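Local coordinates for protein Ddb_g0293866 (Dictyostelium discoideum, PDB 5LW6) that binds ADP-ribose through this macrodomain, one part of a longer protein that probably binds poly-ADP-ribose and may act as a DNA damage sensor, at residues Glu53-Phe58 / Gly142-Ala147. Numbering follows the deposited sequence.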
ATOM      1  N   GLU A  53      -0.852  16.485  -2.080  1.00 15.69           N
ATOM      2  CA  GLU A  53      -0.973  16.054  -0.671  1.00 15.44           C
ATOM      3  C   GLU A  53      -0.631  14.535  -0.530  1.00 13.40           C
ATOM      4  O   GLU A  53      -1.033  13.726  -1.388  1.00 12.91           O
ATOM      5  CB  GLU A  53      -2.337  16.325  -0.083  1.00 19.15           C
ATOM      6  CG  GLU A  53      -3.339  15.277  -0.291  1.00 27.67           C
ATOM      7  CD  GLU A  53      -4.632  15.359   0.551  1.00 30.51           C
ATOM      8  OE1 GLU A  53      -4.831  16.280   1.397  1.00 34.05           O
ATOM      9  OE2 GLU A  53      -5.438  14.436   0.358  1.00 27.60           O
ATOM     10  N   ARG A  54       0.138  14.212   0.514  1.00 12.00           N
ATOM     11  CA  ARG A  54       0.603  12.837   0.750  1.00 11.23           C
ATOM     12  C   ARG A  54      -0.477  12.052   1.492  1.00 10.57           C
ATOM     13  O   ARG A  54      -0.292  11.627   2.650  1.00 10.56           O
ATOM     14  CB  ARG A  54       1.912  12.853   1.439  1.00 12.70           C
ATOM     15  CG  ARG A  54       3.057  13.244   0.536  1.00 13.02           C
ATOM     16  CD  ARG A  54       4.387  13.415   1.289  1.00 14.87           C
ATOM     17  NE  ARG A  54       4.294  14.526   2.169  1.00 13.28           N
ATOM     18  CZ  ARG A  54       5.284  14.971   2.912  1.00 15.15           C
ATOM     19  NH1 ARG A  54       6.452  14.336   2.889  1.00 15.32           N
ATOM     20  NH2 ARG A  54       5.112  16.072   3.641  1.00 16.24           N
ATOM     21  N   SER A  55      -1.618  11.793   0.825  1.00  9.99           N
ATOM     22  CA  SER A  55      -2.735  11.089   1.470  1.00  9.84           C
ATOM     23  C   SER A  55      -2.727   9.692   0.797  1.00 10.14           C
ATOM     24  O   SER A  55      -2.951   9.612  -0.401  1.00 10.57           O
ATOM     25  CB  SER A  55      -4.087  11.740   1.275  1.00 10.79           C
ATOM     26  OG  SER A  55      -4.319  12.214  -0.023  1.00 11.66           O
ATOM     27  N   LEU A  56      -2.444   8.658   1.551  1.00  9.80           N
ATOM     28  CA  LEU A  56      -2.266   7.280   1.050  1.00  9.95           C
ATOM     29  C   LEU A  56      -3.195   6.320   1.728  1.00 10.28           C
ATOM     30  O   LEU A  56      -3.164   6.215   2.935  1.00 10.70           O
ATOM     31  CB  LEU A  56      -0.855   6.780   1.302  1.00 10.20           C
ATOM     32  CG  LEU A  56      -0.571   5.332   0.916  1.00 10.02           C
ATOM     33  CD1 LEU A  56      -0.646   5.070  -0.570  1.00 10.58           C
ATOM     34  CD2 LEU A  56       0.787   5.008   1.520  1.00  9.94           C
ATOM     35  N   ALA A  57      -3.957   5.565   0.914  1.00 10.02           N
ATOM     36  CA  ALA A  57      -4.747   4.457   1.355  1.00 10.19           C
ATOM     37  C   ALA A  57      -4.011   3.206   0.987  1.00  9.97           C
ATOM     38  O   ALA A  57      -3.588   3.057  -0.161  1.00  9.05           O
ATOM     39  CB  ALA A  57      -6.098   4.461   0.669  1.00 10.89           C
ATOM     40  N   PHE A  58      -3.774   2.325   1.966  1.00  8.94           N
ATOM     41  CA  PHE A  58      -2.905   1.175   1.675  1.00  9.11           C
ATOM     42  C   PHE A  58      -3.368  -0.013   2.454  1.00 10.01           C
ATOM     43  O   PHE A  58      -3.992   0.159   3.458  1.00  9.10           O
ATOM     44  CB  PHE A  58      -1.426   1.467   1.957  1.00  9.85           C
ATOM     45  CG  PHE A  58      -1.099   1.787   3.387  1.00  8.91           C
ATOM     46  CD1 PHE A  58      -1.313   3.049   3.894  1.00 10.05           C
ATOM     47  CD2 PHE A  58      -0.553   0.823   4.200  1.00 10.44           C
ATOM     48  CE1 PHE A  58      -1.012   3.345   5.219  1.00 10.44           C
ATOM     49  CE2 PHE A  58      -0.204   1.103   5.539  1.00 11.54           C
ATOM     50  CZ  PHE A  58      -0.426   2.401   6.040  1.00 11.14           C
ATOM     51  N   GLY A 142     -10.765   9.459   0.458  1.00 17.16           N
ATOM     52  CA  GLY A 142     -10.178  10.779   0.375  1.00 19.47           C
ATOM     53  C   GLY A 142      -8.654  10.782   0.249  1.00 17.66           C
ATOM     54  O   GLY A 142      -7.990  11.705   0.778  1.00 18.12           O
ATOM     55  N   CYS A 143      -8.085   9.780  -0.416  1.00 12.57           N
ATOM     56  CA  CYS A 143      -6.628   9.678  -0.509  1.00 13.15           C
ATOM     57  C   CYS A 143      -6.230   9.814  -1.953  1.00 12.70           C
ATOM     58  O   CYS A 143      -6.860   9.202  -2.809  1.00 13.33           O
ATOM     59  CB  CYS A 143      -6.119   8.354   0.018  1.00 14.10           C
ATOM     60  SG  CYS A 143      -6.312   8.221   1.850  1.00 16.23           S
ATOM     61  N   LYS A 144      -5.211  10.622  -2.216  1.00 11.23           N
ATOM     62  CA  LYS A 144      -4.729  10.829  -3.540  1.00 11.27           C
ATOM     63  C   LYS A 144      -3.903   9.679  -4.113  1.00 10.89           C
ATOM     64  O   LYS A 144      -3.767   9.558  -5.360  1.00 10.83           O
ATOM     65  CB  LYS A 144      -3.967  12.156  -3.633  1.00 13.88           C
ATOM     66  CG  LYS A 144      -4.914  13.318  -3.492  1.00 16.87           C
ATOM     67  CD  LYS A 144      -4.174  14.605  -3.841  1.00 19.98           C
ATOM     68  CE  LYS A 144      -4.989  15.867  -3.439  1.00 22.03           C
ATOM     69  NZ  LYS A 144      -5.968  16.013  -4.536  1.00 22.43           N
ATOM     70  N   LEU A 145      -3.370   8.834  -3.219  1.00 10.02           N
ATOM     71  CA  LEU A 145      -2.588   7.693  -3.597  1.00  9.99           C
ATOM     72  C   LEU A 145      -3.295   6.430  -3.031  1.00 10.30           C
ATOM     73  O   LEU A 145      -3.690   6.393  -1.898  1.00 10.33           O
ATOM     74  CB  LEU A 145      -1.130   7.701  -3.111  1.00 11.20           C
ATOM     75  CG  LEU A 145      -0.292   8.896  -3.610  1.00 13.24           C
ATOM     76  CD1 LEU A 145      -0.549  10.007  -2.641  1.00 14.90           C
ATOM     77  CD2 LEU A 145       1.199   8.537  -3.661  1.00 14.50           C
ATOM     78  N   PHE A 146      -3.482   5.441  -3.894  1.00  9.36           N
ATOM     79  CA  PHE A 146      -4.196   4.217  -3.526  1.00  9.07           C
ATOM     80  C   PHE A 146      -3.287   3.041  -3.859  1.00  9.14           C
ATOM     81  O   PHE A 146      -2.937   2.877  -5.015  1.00 10.10           O
ATOM     82  CB  PHE A 146      -5.515   4.102  -4.287  1.00  9.55           C
ATOM     83  CG  PHE A 146      -6.370   2.953  -3.814  1.00  9.57           C
ATOM     84  CD1 PHE A 146      -6.192   1.670  -4.313  1.00 10.84           C
ATOM     85  CD2 PHE A 146      -7.274   3.129  -2.831  1.00 10.42           C
ATOM     86  CE1 PHE A 146      -6.926   0.585  -3.861  1.00 11.34           C
ATOM     87  CE2 PHE A 146      -8.056   2.088  -2.378  1.00 10.15           C
ATOM     88  CZ  PHE A 146      -7.881   0.810  -2.830  1.00 10.58           C
ATOM     89  N   ALA A 147      -2.928   2.254  -2.848  1.00  9.24           N
ATOM     90  CA  ALA A 147      -2.011   1.111  -2.988  1.00  9.55           C
ATOM     91  C   ALA A 147      -2.811  -0.169  -2.986  1.00 10.21           C
ATOM     92  O   ALA A 147      -3.785  -0.336  -2.187  1.00 10.56           O
ATOM     93  CB  ALA A 147      -1.033   1.072  -1.873  1.00  9.24           C
TER
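Ser55 pushes its hydroxyl into the bend where Cys143 gives way to Lys144, and there OG accepts the Lys144 N-H at 2.9 Å in a nearly straight bond. With OG set between the backbone N and the carbonyl carbon (chi1 42°), the same hydroxyl also donates to Glu53 OE2, which it meets from above the carboxylate plane. Glu53 and the Lys144 chain cross at about a right angle, Glu53 CG resting against Lys144 CE at 3.6 Å. Cut back to an alanine, Glu53 would lose both CG and the carboxylate, and the Ser55 hydroxyl would probably be left without this acceptor while the Lys144 chain became freer to shift. Past this entrance the chains run as parallel strands: Leu145 N donates to Ser55 O, Ala57 N to Leu145 O (2.9 Å) and Ala147 N to Ala57 O, so that Ala57 is gripped through both its backbone N and O. These are the two central strands of the macrodomain sheet, a mixed six-stranded sheet with helices on both sides; strand 95-101 flanks 55-59 and strand 213-217 flanks 145-149. The two faces are filled differently. On one, Ala57 is a small bump in a hollow between Cys143 and Phe146: its CB lies 3.9 Å from Cys143 CB, and Phe146 CD2 approaches the same methyl obliquely. On the other, Leu56 swings its branch across Leu145, CG anti to the backbone N (chi1 176°), which brings CD1 to 3.7 Å from Leu145 CB and on toward the methyl of Ala147. Phe58 adds its CB against Ala147 CB at 3.9 Å, while its ring leads off to Leu248 of helix 237-253, the helix that also packs on Leu56 and Leu145.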